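Local coordinates for transcriptional regulator, LacI family protein (PDB 3K9C) that probably binds DNA at cis-regulatory sites as a LacI-family transcription factor, adjusting the expression of target genes, at residues E31-A36 against A246-A251; A91-R96 against P101-V106; H120-E123 against N128-H131. All coordinates share one frame; numbering follows the deposited sequence.

How the interactions relate
All three contacts are buried, but only interaction 2 is held by hydrogen bonds: it pairs two parallel strands in the seven-stranded mixed sheet. Interaction 1 lies over that sheet, where helices 24-39 and 240-255 meet through a few methyl groups; the two contacts touch, since helix 240-255 rests on Leu-92 and Val-106 of the strand pair. Interaction 3 belongs to the second, four-stranded parallel sheet, with its centre about 34 Å from that of interaction 1 and about 32 Å from that of interaction 2. It is again small and apolar, joining a helix to the next strand, and Thr-122, its partly exposed member, keeps its hydroxyl bonded within the helix.

Interaction 1 of 3, residues E31-A36 against A246-A251; sequences EQIYAA and AAVDGA
Ile-33 and Ala-36 of helix 24-39 meet Val-248 of helix 240-255 where two neighbouring helices lie against the seven-stranded sheet in one half of a periplasmic-binding-protein-like fold. The contact is small, burying 145 Å² in all, and no hydrogen bond spans it. Its tight part depends on a single branch, CG2 of Val-248. The valine has CG1 anti to the backbone N (chi1 166°), which leaves CG2 anti to the carbonyl carbon and directed at the other helix. There it is shared by two methyl groups one helical turn apart: CB of Ala-36 and CG2 of Ile-33. The isoleucine offers this branch because its CG2 is anti to the backbone N, while CG1 lies beside that nitrogen, and the Ile-33 and Val-248 side chains cross obliquely. The small Ala-36 allows its CA to come within 6.7 Å of the CA of Val-248, the nearest backbone approach here. Deeper in, Ile-33 also packs on Leu-73 and Ala-251 on Ala-69 and Ile-71, all of strand 67-73, so both helices are seated on the same strand.

The partly exposed side is looser and more polar. Gln-32 packs on Thr-241 and Ala-244, earlier in helix 240-255, and Asp-249 makes a salt bridge with Arg-40, beyond the end of helix 24-39. Tyr-34, by contrast, is buried and faces the second subunit: its hydroxyl bonds the backbone N of Ala-48 of that subunit, and its ring makes a cation-pi contact with Arg-53 there. Helix 24-39 thus presents one face to helix 240-255 and another to the dimer partner. At the centre of the contact, Val-248 CG2 lies 3.9 Å from Ala-36 CB and 4.0 Å from Ile-33 CG2.

Interaction 2 of 3, residues A91-R96 against P101-V106; sequences ALVVAR and PGVGAV
Leu-92 holds CG anti to the backbone N (chi1 -176°), and Val-106 has CG2 anti to its carbonyl carbon; these rotations bring Leu-92 CD2 to 4.0 Å from Val-106 CG2. With chi1 at -57°, Val-93 puts CG1 anti to the carbonyl carbon and leaves CG2 between the backbone N and that carbon; on the other side of the sheet this CG2 meets Ala-105 CB at 3.6 Å. The strands run parallel, pairing Leu-92 with Gly-104, Val-93 with Ala-105 and Val-94 with Val-106. Four backbone bonds join them: Gly-104 N to Ala-91 O, Val-93 N to Gly-104 O (2.9 Å), Val-106 N to Val-93 O, and Ala-95 N to Val-106 O (3.0 Å). Gly-104 suits its place, for a CB there would lie only 3.4 Å from Leu-92 CD1.

Leu-92 and Val-106 are roofed by helix 240-255, while Val-93 and Val-103 pack on helix 79-86. With an alanine in place of Leu-92, Val-106 CG2 would probably lose the leucine methyls beside it, opening a gap under helix 240-255. Arg-96 turns away, and its NH1 bonds the carbonyl oxygens of Thr-75 and Phe-77. Along the paired strands backbone polarity is thus spent within the sheet, a water linking Ala-91 N to Gly-102 O at one end, while apolar side chains on both faces bind the helices.

Interaction 3 of 3, residues H120-E123 against N128-H131; sequences HLTE and NIAH
The end of helix 110-123 packs against the first residue of strand 129-133, the strand it leads into, in the four-stranded parallel sheet of the second half of the periplasmic-binding-protein-like fold. Ile-129 is the shared partner: both of its branches reach the helix. Its CG1 lies beside the backbone N (chi1 -55°), and the extended chain beyond carries CD1 out to the helix, where it meets CG2 of Thr-122 at 3.8 Å and CB of Leu-121 at 4.0 Å. The other branch, CG2, is anti to the backbone N and touches Leu-121 CD1, also at 4.0 Å. Leu-121 therefore meets the isoleucine twice, near its base and at one of its tips, whereas Thr-122 meets it through one methyl group, the two side chains crossing at about a right angle.

The rotation of Thr-122 separates its two functions. With chi1 at 55°, OG1 is set between the backbone N and the carbonyl carbon, and it hydrogen-bonds back into its own helix, chiefly to Val-118 O, with Asp-119 O also in reach of its one proton; CG2 is left to face Ile-129. A polar group at a partly exposed position is tied back to the helix backbone, and the contact across the segments remains purely apolar.

Neighbouring elements extend the core on both members. Leu-121 continues over the sheet to Ala-188 and Val-190 of strand 188-191 and to Ser-216 and Val-218 of strand 216-218, while Ile-129 also packs on Phe-147 and Met-151 of helix 140-153. Two helices thus lie over the strand's first residue on the same side of the sheet. Such apolar seating of helices on a parallel sheet is typical of the Rossmann-like alpha/beta architecture of the periplasmic-binding-protein fold.

Interaction 1 of 3, residues E31-A36 against A246-A251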
ATOM      1  N   GLU B  31      -5.233 -10.932  -0.356  1.00 17.70           N
ATOM      2  CA  GLU B  31      -4.851 -11.714  -1.520  1.00 20.49           C
ATOM      3  C   GLU B  31      -4.979 -13.197  -1.234  1.00 21.34           C
ATOM      4  O   GLU B  31      -5.570 -13.937  -2.015  1.00 20.32           O
ATOM      5  CB  GLU B  31      -3.415 -11.407  -1.950  1.00 21.25           C
ATOM      6  CG  GLU B  31      -2.906 -12.328  -3.057  1.00 22.49           C
ATOM      7  CD  GLU B  31      -1.565 -11.880  -3.615  1.00 26.58           C
ATOM      8  OE1 GLU B  31      -0.922 -10.997  -3.005  1.00 28.23           O
ATOM      9  OE2 GLU B  31      -1.151 -12.418  -4.663  1.00 29.04           O
ATOM     10  N   GLN B  32      -4.422 -13.630  -0.108  1.00 21.55           N
ATOM     11  CA  GLN B  32      -4.489 -15.033   0.259  1.00 22.08           C
ATOM     12  C   GLN B  32      -5.903 -15.495   0.631  1.00 22.66           C
ATOM     13  O   GLN B  32      -6.269 -16.644   0.367  1.00 21.62           O
ATOM     14  CB  GLN B  32      -3.491 -15.319   1.390  1.00 23.67           C
ATOM     15  CG  GLN B  32      -2.057 -15.053   0.966  1.00 22.21           C
ATOM     16  CD  GLN B  32      -1.673 -15.860  -0.263  1.00 24.77           C
ATOM     17  OE1 GLN B  32      -0.840 -15.440  -1.067  1.00 26.72           O
ATOM     18  NE2 GLN B  32      -2.269 -17.033  -0.402  1.00 21.91           N
ATOM     19  N   ILE B  33      -6.705 -14.616   1.233  1.00 21.73           N
ATOM     20  CA  ILE B  33      -8.071 -14.995   1.591  1.00 21.28           C
ATOM     21  C   ILE B  33      -8.861 -15.300   0.324  1.00 20.00           C
ATOM     22  O   ILE B  33      -9.611 -16.274   0.268  1.00 20.19           O
ATOM     23  CB  ILE B  33      -8.779 -13.885   2.398  1.00 23.37           C
ATOM     24  CG1 ILE B  33      -8.157 -13.812   3.801  1.00 24.51           C
ATOM     25  CG2 ILE B  33     -10.285 -14.166   2.481  1.00 21.31           C
ATOM     26  CD1 ILE B  33      -8.660 -12.661   4.652  1.00 28.01           C
ATOM     27  N   TYR B  34      -8.681 -14.463  -0.691  1.00 20.13           N
ATOM     28  CA  TYR B  34      -9.343 -14.650  -1.972  1.00 19.19           C
ATOM     29  C   TYR B  34      -9.020 -16.047  -2.499  1.00 20.28           C
ATOM     30  O   TYR B  34      -9.909 -16.777  -2.934  1.00 19.04           O
ATOM     31  CB  TYR B  34      -8.838 -13.631  -2.988  1.00 19.19           C
ATOM     32  CG  TYR B  34      -9.695 -12.398  -3.182  1.00 21.39           C
ATOM     33  CD1 TYR B  34      -9.172 -11.132  -2.944  1.00 20.11           C
ATOM     34  CD2 TYR B  34     -10.998 -12.491  -3.693  1.00 19.86           C
ATOM     35  CE1 TYR B  34      -9.909  -9.978  -3.215  1.00 21.26           C
ATOM     36  CE2 TYR B  34     -11.751 -11.342  -3.968  1.00 19.34           C
ATOM     37  CZ  TYR B  34     -11.194 -10.088  -3.728  1.00 21.10           C
ATOM     38  OH  TYR B  34     -11.890  -8.940  -4.012  1.00 21.45           O
ATOM     39  N   ALA B  35      -7.738 -16.403  -2.458  1.00 19.21           N
ATOM     40  CA  ALA B  35      -7.280 -17.697  -2.953  1.00 23.18           C
ATOM     41  C   ALA B  35      -7.817 -18.867  -2.134  1.00 24.03           C
ATOM     42  O   ALA B  35      -8.284 -19.860  -2.698  1.00 27.86           O
ATOM     43  CB  ALA B  35      -5.745 -17.731  -2.995  1.00 20.86           C
ATOM     44  N   ALA B  36      -7.763 -18.761  -0.810  1.00 24.18           N
ATOM     45  CA  ALA B  36      -8.271 -19.833   0.047  1.00 24.97           C
ATOM     46  C   ALA B  36      -9.777 -19.990  -0.183  1.00 25.59           C
ATOM     47  O   ALA B  36     -10.303 -21.106  -0.263  1.00 24.66           O
ATOM     48  CB  ALA B  36      -7.990 -19.515   1.510  1.00 23.23           C
ATOM     49  N   ALA B 246      -6.691 -20.453   7.397  1.00 25.67           N
ATOM     50  CA  ALA B 246      -7.261 -20.747   8.705  1.00 25.62           C
ATOM     51  C   ALA B 246      -8.477 -19.867   8.985  1.00 27.32           C
ATOM     52  O   ALA B 246      -9.473 -20.325   9.555  1.00 28.37           O
ATOM     53  CB  ALA B 246      -6.216 -20.548   9.779  1.00 24.83           C
ATOM     54  N   ALA B 247      -8.399 -18.601   8.582  1.00 24.91           N
ATOM     55  CA  ALA B 247      -9.507 -17.685   8.789  1.00 24.08           C
ATOM     56  C   ALA B 247     -10.718 -18.144   7.969  1.00 25.11           C
ATOM     57  O   ALA B 247     -11.848 -18.154   8.472  1.00 24.53           O
ATOM     58  CB  ALA B 247      -9.095 -16.268   8.393  1.00 22.48           C
ATOM     59  N   VAL B 248     -10.480 -18.518   6.711  1.00 25.03           N
ATOM     60  CA  VAL B 248     -11.559 -18.987   5.842  1.00 28.12           C
ATOM     61  C   VAL B 248     -12.182 -20.282   6.388  1.00 30.04           C
ATOM     62  O   VAL B 248     -13.407 -20.402   6.425  1.00 32.07           O
ATOM     63  CB  VAL B 248     -11.066 -19.230   4.379  1.00 25.25           C
ATOM     64  CG1 VAL B 248     -12.105 -20.027   3.593  1.00 24.30           C
ATOM     65  CG2 VAL B 248     -10.841 -17.900   3.681  1.00 24.46           C
ATOM     66  N   ASP B 249     -11.348 -21.237   6.805  1.00 30.96           N
ATOM     67  CA  ASP B 249     -11.843 -22.506   7.355  1.00 33.16           C
ATOM     68  C   ASP B 249     -12.614 -22.279   8.648  1.00 32.42           C
ATOM     69  O   ASP B 249     -13.646 -22.903   8.878  1.00 33.25           O
ATOM     70  CB  ASP B 249     -10.694 -23.477   7.622  1.00 35.96           C
ATOM     71  CG  ASP B 249     -10.106 -24.054   6.349  1.00 41.59           C
ATOM     72  OD1 ASP B 249     -10.890 -24.438   5.456  1.00 43.84           O
ATOM     73  OD2 ASP B 249      -8.859 -24.136   6.245  1.00 44.82           O
ATOM     74  N   GLY B 250     -12.103 -21.390   9.498  1.00 32.57           N
ATOM     75  CA  GLY B 250     -12.780 -21.087  10.747  1.00 30.68           C
ATOM     76  C   GLY B 250     -14.156 -20.510  10.468  1.00 30.36           C
ATOM     77  O   GLY B 250     -15.132 -20.836  11.144  1.00 29.46           O
ATOM     78  N   ALA B 251     -14.241 -19.651   9.457  1.00 30.38           N
ATOM     79  CA  ALA B 251     -15.516 -19.039   9.094  1.00 30.35           C
ATOM     80  C   ALA B 251     -16.471 -20.086   8.519  1.00 30.15           C
ATOM     81  O   ALA B 251     -17.638 -20.140   8.895  1.00 30.72           O
ATOM     82  CB  ALA B 251     -15.298 -17.914   8.089  1.00 27.60           C
TER

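Interaction 2 of 3, residues A91-R96 against P101-V106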
ATOM      1  N   ALA B  91     -19.140 -14.418  12.863  1.00 28.02           N
ATOM      2  CA  ALA B  91     -18.012 -13.510  12.679  1.00 27.11           C
ATOM      3  C   ALA B  91     -16.701 -14.049  13.241  1.00 26.03           C
ATOM      4  O   ALA B  91     -16.684 -14.801  14.215  1.00 26.16           O
ATOM      5  CB  ALA B  91     -18.337 -12.152  13.310  1.00 24.57           C
ATOM      6  N   LEU B  92     -15.605 -13.638  12.609  1.00 26.86           N
ATOM      7  CA  LEU B  92     -14.259 -14.041  12.998  1.00 26.13           C
ATOM      8  C   LEU B  92     -13.293 -12.880  12.764  1.00 26.27           C
ATOM      9  O   LEU B  92     -13.295 -12.251  11.698  1.00 24.95           O
ATOM     10  CB  LEU B  92     -13.823 -15.261  12.176  1.00 25.49           C
ATOM     11  CG  LEU B  92     -12.478 -15.930  12.469  1.00 26.29           C
ATOM     12  CD1 LEU B  92     -12.579 -17.410  12.102  1.00 27.45           C
ATOM     13  CD2 LEU B  92     -11.356 -15.259  11.680  1.00 25.07           C
ATOM     14  N   VAL B  93     -12.483 -12.584  13.773  1.00 25.27           N
ATOM     15  CA  VAL B  93     -11.508 -11.510  13.669  1.00 26.28           C
ATOM     16  C   VAL B  93     -10.131 -12.101  13.375  1.00 26.30           C
ATOM     17  O   VAL B  93      -9.837 -13.237  13.756  1.00 25.36           O
ATOM     18  CB  VAL B  93     -11.430 -10.688  14.978  1.00 26.27           C
ATOM     19  CG1 VAL B  93     -12.810 -10.134  15.325  1.00 25.79           C
ATOM     20  CG2 VAL B  93     -10.887 -11.550  16.112  1.00 28.55           C
ATOM     21  N   VAL B  94      -9.296 -11.327  12.690  1.00 24.78           N
ATOM     22  CA  VAL B  94      -7.950 -11.765  12.360  1.00 22.92           C
ATOM     23  C   VAL B  94      -6.902 -10.819  12.937  1.00 24.39           C
ATOM     24  O   VAL B  94      -7.112  -9.608  12.993  1.00 23.98           O
ATOM     25  CB  VAL B  94      -7.744 -11.838  10.837  1.00 21.48           C
ATOM     26  CG1 VAL B  94      -6.319 -12.257  10.527  1.00 20.01           C
ATOM     27  CG2 VAL B  94      -8.707 -12.836  10.227  1.00 19.61           C
ATOM     28  N   ALA B  95      -5.777 -11.387  13.362  1.00 24.54           N
ATOM     29  CA  ALA B  95      -4.664 -10.620  13.908  1.00 26.35           C
ATOM     30  C   ALA B  95      -4.931 -10.051  15.293  1.00 27.54           C
ATOM     31  O   ALA B  95      -4.258  -9.118  15.723  1.00 29.88           O
ATOM     32  CB  ALA B  95      -4.290  -9.497  12.948  1.00 23.67           C
ATOM     33  N   ARG B  96      -5.914 -10.611  15.986  1.00 29.40           N
ATOM     34  CA  ARG B  96      -6.252 -10.172  17.335  1.00 30.60           C
ATOM     35  C   ARG B  96      -7.246 -11.136  17.961  1.00 31.37           C
ATOM     36  O   ARG B  96      -7.874 -11.933  17.262  1.00 30.93           O
ATOM     37  CB  ARG B  96      -6.871  -8.768  17.325  1.00 30.62           C
ATOM     38  CG  ARG B  96      -8.203  -8.676  16.594  1.00 32.86           C
ATOM     39  CD  ARG B  96      -9.034  -7.474  17.045  1.00 35.45           C
ATOM     40  NE  ARG B  96      -9.723  -7.722  18.311  1.00 37.04           N
ATOM     41  CZ  ARG B  96     -10.569  -6.870  18.891  1.00 40.53           C
ATOM     42  NH1 ARG B  96     -10.839  -5.696  18.329  1.00 40.66           N
ATOM     43  NH2 ARG B  96     -11.172  -7.202  20.027  1.00 42.23           N
ATOM     44  N   PRO B 101     -16.834 -14.979  23.462  1.00 45.94           N
ATOM     45  CA  PRO B 101     -17.112 -16.361  23.061  1.00 46.26           C
ATOM     46  C   PRO B 101     -18.168 -16.280  21.966  1.00 46.28           C
ATOM     47  O   PRO B 101     -19.089 -15.461  22.047  1.00 47.84           O
ATOM     48  CB  PRO B 101     -17.651 -16.997  24.343  1.00 45.89           C
ATOM     49  CG  PRO B 101     -16.988 -16.195  25.423  1.00 46.87           C
ATOM     50  CD  PRO B 101     -17.118 -14.786  24.893  1.00 46.12           C
ATOM     51  N   GLY B 102     -18.032 -17.109  20.939  1.00 45.06           N
ATOM     52  CA  GLY B 102     -18.988 -17.063  19.850  1.00 43.76           C
ATOM     53  C   GLY B 102     -18.384 -16.371  18.646  1.00 42.32           C
ATOM     54  O   GLY B 102     -18.823 -16.585  17.516  1.00 42.73           O
ATOM     55  N   VAL B 103     -17.381 -15.528  18.892  1.00 41.01           N
ATOM     56  CA  VAL B 103     -16.683 -14.821  17.820  1.00 38.08           C
ATOM     57  C   VAL B 103     -15.309 -15.456  17.680  1.00 35.85           C
ATOM     58  O   VAL B 103     -14.483 -15.364  18.583  1.00 35.33           O
ATOM     59  CB  VAL B 103     -16.507 -13.317  18.129  1.00 39.07           C
ATOM     60  CG1 VAL B 103     -15.714 -12.647  17.011  1.00 38.07           C
ATOM     61  CG2 VAL B 103     -17.869 -12.650  18.258  1.00 39.36           C
ATOM     62  N   GLY B 104     -15.073 -16.109  16.545  1.00 34.49           N
ATOM     63  CA  GLY B 104     -13.798 -16.767  16.321  1.00 32.55           C
ATOM     64  C   GLY B 104     -12.646 -15.821  16.034  1.00 31.76           C
ATOM     65  O   GLY B 104     -12.847 -14.655  15.712  1.00 30.86           O
ATOM     66  N   ALA B 105     -11.427 -16.330  16.154  1.00 30.95           N
ATOM     67  CA  ALA B 105     -10.250 -15.525  15.894  1.00 30.44           C
ATOM     68  C   ALA B 105      -9.115 -16.389  15.383  1.00 31.25           C
ATOM     69  O   ALA B 105      -8.985 -17.558  15.747  1.00 32.52           O
ATOM     70  CB  ALA B 105      -9.824 -14.808  17.145  1.00 29.29           C
ATOM     71  N   VAL B 106      -8.308 -15.795  14.513  1.00 31.27           N
ATOM     72  CA  VAL B 106      -7.144 -16.433  13.921  1.00 30.42           C
ATOM     73  C   VAL B 106      -6.074 -15.346  13.979  1.00 32.02           C
ATOM     74  O   VAL B 106      -6.144 -14.347  13.254  1.00 33.06           O
ATOM     75  CB  VAL B 106      -7.416 -16.845  12.461  1.00 30.02           C
ATOM     76  CG1 VAL B 106      -6.136 -17.305  11.804  1.00 28.44           C
ATOM     77  CG2 VAL B 106      -8.459 -17.962  12.425  1.00 28.48           C
TER
HETATM   78  O   HOH W   1     -19.737 -15.069  15.215  1.00 29.99           O

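Interaction 3 of 3, residues H120-E123 against N128-H131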
ATOM      1  N   HIS B 120      17.063 -13.269  18.604  1.00 22.94           N
ATOM      2  CA  HIS B 120      17.946 -13.085  17.460  1.00 21.68           C
ATOM      3  C   HIS B 120      18.961 -11.976  17.718  1.00 20.40           C
ATOM      4  O   HIS B 120      20.152 -12.140  17.447  1.00 21.96           O
ATOM      5  CB  HIS B 120      17.116 -12.760  16.208  1.00 22.38           C
ATOM      6  CG  HIS B 120      17.932 -12.314  15.035  1.00 22.66           C
ATOM      7  ND1 HIS B 120      18.874 -13.119  14.435  1.00 23.19           N
ATOM      8  CD2 HIS B 120      17.947 -11.144  14.358  1.00 23.55           C
ATOM      9  CE1 HIS B 120      19.437 -12.462  13.437  1.00 24.38           C
ATOM     10  NE2 HIS B 120      18.893 -11.260  13.369  1.00 24.77           N
ATOM     11  N   LEU B 121      18.488 -10.845  18.242  1.00 21.74           N
ATOM     12  CA  LEU B 121      19.363  -9.707  18.520  1.00 20.71           C
ATOM     13  C   LEU B 121      20.343  -9.934  19.675  1.00 20.61           C
ATOM     14  O   LEU B 121      21.503  -9.540  19.593  1.00 21.20           O
ATOM     15  CB  LEU B 121      18.530  -8.450  18.789  1.00 20.36           C
ATOM     16  CG  LEU B 121      17.786  -7.902  17.565  1.00 18.20           C
ATOM     17  CD1 LEU B 121      16.780  -6.845  18.013  1.00 17.57           C
ATOM     18  CD2 LEU B 121      18.790  -7.335  16.553  1.00 15.76           C
ATOM     19  N   THR B 122      19.892 -10.556  20.755  1.00 22.00           N
ATOM     20  CA  THR B 122      20.803 -10.794  21.863  1.00 23.77           C
ATOM     21  C   THR B 122      21.848 -11.823  21.396  1.00 26.31           C
ATOM     22  O   THR B 122      23.038 -11.689  21.699  1.00 24.82           O
ATOM     23  CB  THR B 122      20.032 -11.264  23.135  1.00 23.09           C
ATOM     24  OG1 THR B 122      19.244 -12.419  22.831  1.00 23.93           O
ATOM     25  CG2 THR B 122      19.088 -10.142  23.632  1.00 22.37           C
ATOM     26  N   GLU B 123      21.417 -12.815  20.612  1.00 27.01           N
ATOM     27  CA  GLU B 123      22.345 -13.825  20.102  1.00 29.34           C
ATOM     28  C   GLU B 123      23.436 -13.176  19.257  1.00 28.82           C
ATOM     29  O   GLU B 123      24.541 -13.708  19.158  1.00 30.87           O
ATOM     30  CB  GLU B 123      21.616 -14.879  19.261  1.00 33.26           C
ATOM     31  CG  GLU B 123      22.515 -16.042  18.825  1.00 38.47           C
ATOM     32  CD  GLU B 123      21.822 -17.026  17.884  1.00 42.25           C
ATOM     33  OE1 GLU B 123      20.826 -17.661  18.299  1.00 43.97           O
ATOM     34  OE2 GLU B 123      22.274 -17.164  16.728  1.00 41.11           O
ATOM     35  N   ASN B 128      21.624  -3.134  24.375  1.00 23.86           N
ATOM     36  CA  ASN B 128      20.819  -1.917  24.471  1.00 25.69           C
ATOM     37  C   ASN B 128      19.850  -2.033  23.312  1.00 23.57           C
ATOM     38  O   ASN B 128      20.140  -1.588  22.203  1.00 24.00           O
ATOM     39  CB  ASN B 128      21.666  -0.661  24.290  1.00 27.26           C
ATOM     40  CG  ASN B 128      22.646  -0.461  25.417  1.00 32.83           C
ATOM     41  OD1 ASN B 128      23.847  -0.665  25.253  1.00 35.49           O
ATOM     42  ND2 ASN B 128      22.136  -0.073  26.581  1.00 36.48           N
ATOM     43  N   ILE B 129      18.706  -2.647  23.574  1.00 22.34           N
ATOM     44  CA  ILE B 129      17.715  -2.860  22.543  1.00 21.39           C
ATOM     45  C   ILE B 129      16.439  -2.089  22.801  1.00 21.58           C
ATOM     46  O   ILE B 129      15.922  -2.067  23.925  1.00 20.95           O
ATOM     47  CB  ILE B 129      17.412  -4.354  22.420  1.00 21.08           C
ATOM     48  CG1 ILE B 129      18.729  -5.111  22.185  1.00 21.39           C
ATOM     49  CG2 ILE B 129      16.420  -4.603  21.285  1.00 20.56           C
ATOM     50  CD1 ILE B 129      18.628  -6.613  22.343  1.00 21.21           C
ATOM     51  N   ALA B 130      15.933  -1.460  21.744  1.00 19.21           N
ATOM     52  CA  ALA B 130      14.728  -0.668  21.844  1.00 18.83           C
ATOM     53  C   ALA B 130      13.567  -1.221  21.037  1.00 19.48           C
ATOM     54  O   ALA B 130      13.742  -1.923  20.034  1.00 19.26           O
ATOM     55  CB  ALA B 130      15.015   0.762  21.412  1.00 17.71           C
ATOM     56  N   HIS B 131      12.365  -0.900  21.496  1.00 17.81           N
ATOM     57  CA  HIS B 131      11.160  -1.318  20.815  1.00 17.66           C
ATOM     58  C   HIS B 131      10.293  -0.087  20.603  1.00 18.08           C
ATOM     59  O   HIS B 131      10.099   0.712  21.526  1.00 17.73           O
ATOM     60  CB  HIS B 131      10.404  -2.367  21.649  1.00 15.93           C
ATOM     61  CG  HIS B 131       9.059  -2.727  21.095  1.00 13.48           C
ATOM     62  ND1 HIS B 131       8.886  -3.226  19.820  1.00 15.89           N
ATOM     63  CD2 HIS B 131       7.822  -2.639  21.637  1.00 13.94           C
ATOM     64  CE1 HIS B 131       7.599  -3.430  19.602  1.00 15.55           C
ATOM     65  NE2 HIS B 131       6.932  -3.084  20.690  1.00 14.18           N
TER